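Poly(beta-D-mannuronate) C5 epimerase (Pseudomonas syringae pv. tomato, PDB 4NK6) converts beta-D-mannuronate residues of the alginate polymer to alpha-L-guluronate in the periplasm and helps protect the new chain from degradation on its way to export. Local coordinates at residues 26-30 / 330-334; 298-304 / 323-329; 357-361 / 381-385. One frame throughout, in Å; residues are numbered along the deposited sequence.

Contact 1: 26-30 / 330-334; sequences AKPVL and IVAYN
An N-terminal extended segment, 26-30, lies across the outside of the right-handed parallel beta-helix, against residues 330-334 of one coil. Residues 330-332 form a beta strand. Tyr333 then turns the chain in the left-handed helical region (phi 56°, psi 31°). Residues 26-30 have no regular structure, but phi and psi stay extended throughout. The two directions, CA 27 to 30 and CA 330 to 333, differ by 103°, so the segments cross and do not pair. The nearest CA atoms, of Pro28 and Ile330, are 7.9 Å apart. No direct hydrogen bond links the segments; side chains make the contact. Tyr333, Leu30 and Ile330 bury the most area. Leu30 (chi1 m, chi2 t) points toward the strand. Leu30 CD1 meets the ring edge of Tyr333 at CE2, 3.6 Å away, and Leu30 CD2 lies 4.0 Å from Ile330 CG2. Pro28 CB packs on the same Ile330 CG2 at 4.1 Å. With chi1 m, Tyr333 brings its hydroxyl to Lys27 and Pro28: OH lies 3.9 Å from Lys27 CB and 4.2 Å from Pro28 CD. The Tyr333 ring also meets that of Trp355 on the next coil. One water bridges the segments: it donates to Pro28 O at 2.8 Å and hydrogen-bonds Tyr333 OH at 2.7 Å.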
loop_
_atom_site.group_PDB
_atom_site.type_symbol
_atom_site.label_atom_id
_atom_site.label_comp_id
_atom_site.label_asym_id
_atom_site.label_seq_id
_atom_site.Cartn_x
_atom_site.Cartn_y
_atom_site.Cartn_z
ATOM N N ALA A 26 2.442 -17.553 24.505
ATOM C CA ALA A 26 3.829 -17.311 24.106
ATOM C C ALA A 26 3.890 -16.180 23.084
ATOM O O ALA A 26 2.891 -15.887 22.421
ATOM C CB ALA A 26 4.457 -18.578 23.534
ATOM N N LYS A 27 5.054 -15.545 22.952
ATOM C CA LYS A 27 5.189 -14.432 22.015
ATOM C C LYS A 27 4.949 -14.922 20.589
ATOM O O LYS A 27 5.188 -16.091 20.290
ATOM C CB LYS A 27 6.544 -13.719 22.167
ATOM C CG LYS A 27 7.776 -14.523 21.787
ATOM C CD LYS A 27 9.037 -13.740 22.146
ATOM C CE LYS A 27 10.310 -14.434 21.681
ATOM N NZ LYS A 27 10.475 -14.380 20.199
ATOM N N PRO A 28 4.426 -14.045 19.718
ATOM C CA PRO A 28 4.087 -14.493 18.364
ATOM C C PRO A 28 5.305 -14.888 17.542
ATOM O O PRO A 28 6.398 -14.340 17.727
ATOM C CB PRO A 28 3.403 -13.269 17.748
ATOM C CG PRO A 28 3.871 -12.113 18.557
ATOM C CD PRO A 28 4.022 -12.647 19.947
ATOM N N VAL A 29 5.102 -15.853 16.652
ATOM C CA VAL A 29 6.121 -16.262 15.696
ATOM C C VAL A 29 5.963 -15.417 14.443
ATOM O O VAL A 29 4.956 -15.499 13.740
ATOM C CB VAL A 29 5.988 -17.750 15.342
ATOM C CG1 VAL A 29 6.985 -18.131 14.254
ATOM C CG2 VAL A 29 6.190 -18.605 16.583
ATOM N N LEU A 30 6.953 -14.579 14.178
ATOM C CA LEU A 30 6.853 -13.630 13.082
ATOM C C LEU A 30 7.681 -14.133 11.909
ATOM O O LEU A 30 8.711 -14.764 12.113
ATOM C CB LEU A 30 7.325 -12.249 13.538
ATOM C CG LEU A 30 6.508 -11.639 14.678
ATOM C CD1 LEU A 30 7.179 -10.388 15.192
ATOM C CD2 LEU A 30 5.087 -11.338 14.214
ATOM N N ILE A 330 -1.648 -10.120 13.057
ATOM C CA ILE A 330 -0.740 -9.859 14.161
ATOM C C ILE A 330 -0.093 -8.493 13.974
ATOM O O ILE A 330 0.568 -8.226 12.965
ATOM C CB ILE A 330 0.329 -10.968 14.320
ATOM C CG1 ILE A 330 -0.347 -12.302 14.656
ATOM C CG2 ILE A 330 1.298 -10.602 15.421
ATOM C CD1 ILE A 330 0.599 -13.493 14.666
ATOM N N VAL A 331 -0.321 -7.623 14.951
ATOM C CA VAL A 331 0.251 -6.288 14.964
ATOM C C VAL A 331 1.234 -6.239 16.136
ATOM O O VAL A 331 0.817 -6.253 17.294
ATOM C CB VAL A 331 -0.873 -5.243 15.121
ATOM C CG1 VAL A 331 -0.306 -3.836 15.164
ATOM C CG2 VAL A 331 -1.856 -5.374 13.963
ATOM N N ALA A 332 2.535 -6.214 15.843
ATOM C CA ALA A 332 3.540 -6.459 16.885
ATOM C C ALA A 332 4.767 -5.543 16.852
ATOM O O ALA A 332 5.322 -5.262 15.792
ATOM C CB ALA A 332 3.980 -7.916 16.859
ATOM N N TYR A 333 5.189 -5.097 18.032
ATOM C CA TYR A 333 6.455 -4.379 18.199
ATOM C C TYR A 333 6.583 -3.127 17.326
ATOM O O TYR A 333 7.684 -2.768 16.908
ATOM C CB TYR A 333 7.643 -5.309 17.928
ATOM C CG TYR A 333 7.584 -6.644 18.640
ATOM C CD1 TYR A 333 7.686 -6.725 20.029
ATOM C CD2 TYR A 333 7.453 -7.826 17.926
ATOM C CE1 TYR A 333 7.641 -7.945 20.682
ATOM C CE2 TYR A 333 7.411 -9.053 18.572
ATOM C CZ TYR A 333 7.505 -9.107 19.946
ATOM O OH TYR A 333 7.469 -10.334 20.582
ATOM N N ASN A 334 5.465 -2.471 17.040
ATOM C CA ASN A 334 5.509 -1.239 16.265
ATOM C C ASN A 334 5.721 -0.033 17.167
ATOM O O ASN A 334 5.261 -0.018 18.309
ATOM C CB ASN A 334 4.224 -1.064 15.456
ATOM C CG ASN A 334 4.012 -2.179 14.456
ATOM O OD1 ASN A 334 4.702 -2.248 13.440
ATOM N ND2 ASN A 334 3.031 -3.045 14.723
HETATM O O HOH W 1 7.912 -12.378 18.940
#

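Contact 2: 298-304 / 323-329; sequences ISREVDN and DRNSVGN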
loop_
_atom_site.group_PDB
_atom_site.type_symbol
_atom_site.label_atom_id
_atom_site.label_comp_id
_atom_site.label_asym_id
_atom_site.label_seq_id
_atom_site.Cartn_x
_atom_site.Cartn_y
_atom_site.Cartn_z
ATOM N N ILE A 298 -5.184 -1.425 6.874
ATOM C CA ILE A 298 -5.678 -2.545 6.090
ATOM C C ILE A 298 -7.197 -2.555 6.222
ATOM O O ILE A 298 -7.734 -2.359 7.314
ATOM C CB ILE A 298 -5.052 -3.884 6.516
ATOM C CG1 ILE A 298 -5.498 -4.289 7.928
ATOM C CG2 ILE A 298 -3.519 -3.797 6.454
ATOM C CD1 ILE A 298 -4.857 -5.593 8.405
ATOM N N SER A 299 -7.892 -2.737 5.101
ATOM C CA SER A 299 -9.335 -2.557 5.097
ATOM C C SER A 299 -10.057 -3.557 4.213
ATOM O O SER A 299 -9.659 -3.808 3.070
ATOM C CB SER A 299 -9.693 -1.129 4.670
ATOM O OG SER A 299 -11.095 -0.959 4.619
ATOM N N ARG A 300 -11.124 -4.114 4.771
ATOM C CA ARG A 300 -12.038 -5.031 4.088
ATOM C C ARG A 300 -11.479 -6.428 3.902
ATOM O O ARG A 300 -11.022 -6.801 2.815
ATOM C CB ARG A 300 -12.613 -4.469 2.775
ATOM C CG ARG A 300 -13.788 -5.317 2.258
ATOM C CD ARG A 300 -14.516 -4.699 1.069
ATOM N NE ARG A 300 -15.299 -3.526 1.443
ATOM C CZ ARG A 300 -15.030 -2.285 1.045
ATOM N NH1 ARG A 300 -14.000 -2.047 0.239
ATOM N NH2 ARG A 300 -15.811 -1.281 1.437
ATOM N N GLU A 301 -11.552 -7.194 4.983
ATOM C CA GLU A 301 -11.073 -8.571 5.026
ATOM C C GLU A 301 -9.632 -8.726 4.590
ATOM O O GLU A 301 -9.291 -9.644 3.850
ATOM C CB GLU A 301 -11.983 -9.495 4.215
ATOM C CG GLU A 301 -13.447 -9.362 4.594
ATOM C CD GLU A 301 -14.264 -10.509 4.056
ATOM O OE1 GLU A 301 -14.826 -10.368 2.954
ATOM O OE2 GLU A 301 -14.318 -11.557 4.730
ATOM N N VAL A 302 -8.772 -7.828 5.041
ATOM C CA VAL A 302 -7.359 -8.115 4.935
ATOM C C VAL A 302 -7.039 -9.000 6.129
ATOM O O VAL A 302 -7.100 -8.558 7.280
ATOM C CB VAL A 302 -6.511 -6.849 4.888
ATOM C CG1 VAL A 302 -5.042 -7.222 4.723
ATOM C CG2 VAL A 302 -6.964 -5.983 3.721
ATOM N N ASP A 303 -6.742 -10.268 5.847
ATOM C CA ASP A 303 -6.681 -11.296 6.881
ATOM C C ASP A 303 -5.321 -11.977 6.961
ATOM O O ASP A 303 -4.558 -11.965 5.995
ATOM C CB ASP A 303 -7.762 -12.367 6.644
ATOM C CG ASP A 303 -9.175 -11.815 6.744
ATOM O OD1 ASP A 303 -9.333 -10.652 7.170
ATOM O OD2 ASP A 303 -10.135 -12.549 6.410
ATOM N N ASN A 304 -5.031 -12.570 8.121
ATOM C CA ASN A 304 -3.851 -13.409 8.298
ATOM C C ASN A 304 -2.567 -12.729 7.852
ATOM O O ASN A 304 -1.731 -13.334 7.178
ATOM C CB ASN A 304 -4.047 -14.735 7.553
ATOM C CG ASN A 304 -5.340 -15.432 7.961
ATOM O OD1 ASN A 304 -5.736 -15.383 9.127
ATOM N ND2 ASN A 304 -6.007 -16.062 7.006
ATOM N N ASP A 323 -9.505 -2.297 9.539
ATOM C CA ASP A 323 -10.851 -1.824 9.206
ATOM C C ASP A 323 -11.683 -2.887 8.487
ATOM O O ASP A 323 -11.140 -3.725 7.752
ATOM C CB ASP A 323 -10.738 -0.570 8.328
ATOM C CG ASP A 323 -12.095 -0.001 7.911
ATOM O OD1 ASP A 323 -12.947 0.236 8.787
ATOM O OD2 ASP A 323 -12.306 0.211 6.702
ATOM N N ARG A 324 -12.996 -2.845 8.700
ATOM C CA ARG A 324 -13.950 -3.636 7.910
ATOM C C ARG A 324 -13.657 -5.137 7.880
ATOM O O ARG A 324 -13.339 -5.703 6.827
ATOM C CB ARG A 324 -14.063 -3.077 6.483
ATOM C CG ARG A 324 -14.879 -1.782 6.394
ATOM C CD ARG A 324 -14.878 -1.158 4.995
ATOM N NE ARG A 324 -15.931 -0.147 4.851
ATOM C CZ ARG A 324 -15.850 1.095 5.329
ATOM N NH1 ARG A 324 -14.765 1.489 5.987
ATOM N NH2 ARG A 324 -16.857 1.947 5.151
ATOM N N ASN A 325 -13.765 -5.772 9.042
ATOM C CA ASN A 325 -13.700 -7.226 9.139
ATOM C C ASN A 325 -12.358 -7.799 8.661
ATOM O O ASN A 325 -12.301 -8.855 8.020
ATOM C CB ASN A 325 -14.895 -7.856 8.399
ATOM C CG ASN A 325 -15.140 -9.295 8.799
ATOM O OD1 ASN A 325 -14.761 -9.719 9.893
ATOM N ND2 ASN A 325 -15.783 -10.060 7.910
ATOM N N SER A 326 -11.280 -7.090 8.984
ATOM C CA SER A 326 -9.925 -7.577 8.755
ATOM C C SER A 326 -9.465 -8.349 9.985
ATOM O O SER A 326 -9.244 -7.756 11.046
ATOM C CB SER A 326 -8.979 -6.407 8.478
ATOM O OG SER A 326 -9.316 -5.766 7.258
ATOM N N VAL A 327 -9.328 -9.669 9.848
ATOM C CA VAL A 327 -9.182 -10.556 11.007
ATOM C C VAL A 327 -7.975 -11.500 10.916
ATOM O O VAL A 327 -7.429 -11.711 9.840
ATOM C CB VAL A 327 -10.468 -11.417 11.212
ATOM C CG1 VAL A 327 -11.717 -10.540 11.176
ATOM C CG2 VAL A 327 -10.566 -12.513 10.155
ATOM N N GLY A 328 -7.571 -12.071 12.052
ATOM C CA GLY A 328 -6.507 -13.062 12.081
ATOM C C GLY A 328 -5.125 -12.448 11.957
ATOM O O GLY A 328 -4.143 -13.135 11.638
ATOM N N ASN A 329 -5.040 -11.152 12.231
ATOM C CA ASN A 329 -3.793 -10.427 12.014
ATOM C C ASN A 329 -2.942 -10.325 13.259
ATOM O O ASN A 329 -3.444 -10.414 14.376
ATOM C CB ASN A 329 -4.086 -9.024 11.476
ATOM C CG ASN A 329 -4.812 -9.062 10.153
ATOM O OD1 ASN A 329 -4.239 -9.461 9.144
ATOM N ND2 ASN A 329 -6.085 -8.659 10.150
HETATM O O HOH W 2 -12.665 -11.520 7.173
HETATM O O HOH W 3 -4.425 -16.201 11.648
#
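This is a lateral contact between two equivalent turns that leave neighbouring parallel strands, close to the active site. Ser299 and Asp323 form a parallel bridge. Asp323 N donates to Ile298 O (2.8 Å), and Arg300 N to Asp323 O (3.0 Å). Ser299 OG also donates to Asp323 OD2 (2.7 Å), the atom that Arg324 NH1 holds in a salt bridge (2.9 Å). The pairing continues beyond the strands: Glu301 N bonds Arg324 O at 3.0 Å and Asn304 N bonds Val327 O at 3.1 Å. Such in-register stacking of successive coils is the hallmark of the right-handed parallel beta-helix. Side chains tie the turns as well. Ser326 OG accepts from Val302 N (3.1 Å), Asp303 OD1 from Val327 N (2.9 Å), and Asn329 ND2 donates to Val302 O (3.0 Å); Asn329 OD1 accepts from Ser305 N. Arg300 NH2 and Arg324 NE approach to 3.6 Å, and both form salt bridges with Asp407. Ser299 packs against His274, the inferred proton acceptor. Gly328 has positive phi, and a CB there would clash with Asn304 OD1.

Contact 3: 357-361 / 381-385; sequences NRVIA and VAMAN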
loop_
_atom_site.group_PDB
_atom_site.type_symbol
_atom_site.label_atom_id
_atom_site.label_comp_id
_atom_site.label_asym_id
_atom_site.label_seq_id
_atom_site.Cartn_x
_atom_site.Cartn_y
_atom_site.Cartn_z
ATOM N N ASN A 357 3.403 -3.501 21.254
ATOM C CA ASN A 357 3.506 -2.222 20.569
ATOM C C ASN A 357 3.769 -1.119 21.567
ATOM O O ASN A 357 3.275 -1.159 22.686
ATOM C CB ASN A 357 2.220 -1.908 19.816
ATOM C CG ASN A 357 1.912 -2.933 18.765
ATOM O OD1 ASN A 357 2.525 -2.937 17.701
ATOM N ND2 ASN A 357 0.963 -3.821 19.055
ATOM N N ARG A 358 4.544 -0.131 21.150
ATOM C CA ARG A 358 4.792 1.032 21.977
ATOM C C ARG A 358 4.056 2.211 21.361
ATOM O O ARG A 358 4.472 2.762 20.342
ATOM C CB ARG A 358 6.295 1.279 22.099
ATOM C CG ARG A 358 6.996 0.212 22.946
ATOM C CD ARG A 358 8.496 0.425 23.000
ATOM N NE ARG A 358 9.123 0.019 21.755
ATOM C CZ ARG A 358 9.541 -1.217 21.508
ATOM N NH1 ARG A 358 9.396 -2.158 22.433
ATOM N NH2 ARG A 358 10.111 -1.504 20.351
ATOM N N VAL A 359 2.929 2.560 21.975
ATOM C CA VAL A 359 2.027 3.567 21.441
ATOM C C VAL A 359 2.128 4.822 22.301
ATOM O O VAL A 359 1.597 4.880 23.408
ATOM C CB VAL A 359 0.586 3.019 21.404
ATOM C CG1 VAL A 359 -0.293 3.911 20.592
ATOM C CG2 VAL A 359 0.588 1.623 20.791
ATOM N N ILE A 360 2.821 5.828 21.783
ATOM C CA ILE A 360 3.301 6.925 22.609
ATOM C C ILE A 360 2.887 8.278 22.059
ATOM O O ILE A 360 3.089 8.548 20.885
ATOM C CB ILE A 360 4.861 6.934 22.642
ATOM C CG1 ILE A 360 5.416 5.527 22.888
ATOM C CG2 ILE A 360 5.361 7.938 23.671
ATOM C CD1 ILE A 360 5.034 4.928 24.260
ATOM N N ALA A 361 2.336 9.135 22.913
ATOM C CA ALA A 361 2.118 10.540 22.571
ATOM C C ALA A 361 1.331 10.763 21.285
ATOM O O ALA A 361 1.622 11.689 20.544
ATOM C CB ALA A 361 3.476 11.317 22.519
ATOM N N VAL A 381 2.491 -1.149 25.427
ATOM C CA VAL A 381 2.767 0.018 26.236
ATOM C C VAL A 381 2.063 1.209 25.599
ATOM O O VAL A 381 2.332 1.545 24.446
ATOM C CB VAL A 381 4.270 0.295 26.304
ATOM C CG1 VAL A 381 4.519 1.618 26.984
ATOM C CG2 VAL A 381 4.998 -0.852 27.028
ATOM N N ALA A 382 1.151 1.829 26.344
ATOM C CA ALA A 382 0.454 3.022 25.876
ATOM C C ALA A 382 0.715 4.142 26.866
ATOM O O ALA A 382 0.205 4.133 27.987
ATOM C CB ALA A 382 -1.052 2.763 25.747
ATOM N N MET A 383 1.517 5.110 26.448
ATOM C CA MET A 383 1.957 6.147 27.356
ATOM C C MET A 383 1.834 7.528 26.754
ATOM O O MET A 383 2.126 7.728 25.574
ATOM C CB MET A 383 3.417 5.911 27.745
ATOM C CG MET A 383 3.622 4.909 28.867
ATOM S SD MET A 383 5.269 5.107 29.601
ATOM C CE MET A 383 5.122 6.736 30.344
ATOM N N ALA A 384 1.407 8.471 27.581
ATOM C CA ALA A 384 1.449 9.884 27.234
ATOM C C ALA A 384 0.564 10.243 26.046
ATOM O O ALA A 384 0.784 11.258 25.396
ATOM C CB ALA A 384 2.905 10.336 26.983
ATOM N N ASN A 385 -0.431 9.410 25.759
ATOM C CA ASN A 385 -1.401 9.754 24.734
ATOM C C ASN A 385 -2.322 10.825 25.263
ATOM O O ASN A 385 -2.528 10.927 26.471
ATOM C CB ASN A 385 -2.174 8.516 24.277
ATOM C CG ASN A 385 -1.263 7.479 23.642
ATOM O OD1 ASN A 385 -0.836 7.634 22.499
ATOM N ND2 ASN A 385 -0.934 6.431 24.393
#
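Asn357 opens the pairing: its O accepts from Val381 N at 2.9 Å. Its side chain leads away from 381-385. There OD1 accepts from Asn334 ND2 of the preceding coil, and ND2 donates to Asn380 OD1 and Val331 O. Arg358 is bridged with Val381, their CA atoms 4.8 Å apart. The side chains lie on the same face, with Arg358 CG 4.3 Å from Val381 CB, but the guanidinium runs off to a salt bridge with Glu335. Val359 is on the opposite face with Ala382. Val359 N donates to Val381 O (2.7 Å), and Val359 O accepts from Met383 N (3.0 Å). Val359 O takes a second hydrogen bond from Asn385 ND2 (3.1 Å), which also bonds Asn425 OD1 on the next coil. Ile360 returns to the face of Arg358. Ile360 CD1 packs against Met383 CB at 4.0 Å and Val381 CG1 at 4.3 Å, forming an apolar patch. Ala361 ends the run, its N donating to Met383 O at 3.0 Å. Here the backbone turns with positive phi, as it does at Ala384, and Ala361 CA lies 3.2 Å from Ala384 O. The two strands run nearly parallel, 8° apart, with axes 4.8 Å from each other at closest. Short parallel strands stacked coil on coil, with asparagines aligned at equivalent turns (Asn334, Asn357 and Asn380; Asn385 and Asn425), are characteristic of the right-handed beta-helix, where such asparagine ladders are well known.

In the fold
All three contacts involve coils of one beta-helix. Contacts 2 and 3 join successive coils, whereas contact 1 lays a distant N-terminal segment over the outside. Residue 329 of contact 2 runs directly into residue 330 of contact 1, and their centres are about 16 Å apart. Contacts 1 and 3 lie about 17 Å apart between centres and meet in one sheet, where strands 330-337 and 358-360 are neighbours. Asn334 O lies 2.9 Å from Arg358 N, a probable hydrogen bond. Contacts 2 and 3 do not touch; their nearest atoms are about 9 Å apart. Contact 2 lies by the probable active site: the Ser299 side chain is about 4 Å from that of His274, the inferred proton acceptor. Contacts 1 and 3 lie away from it.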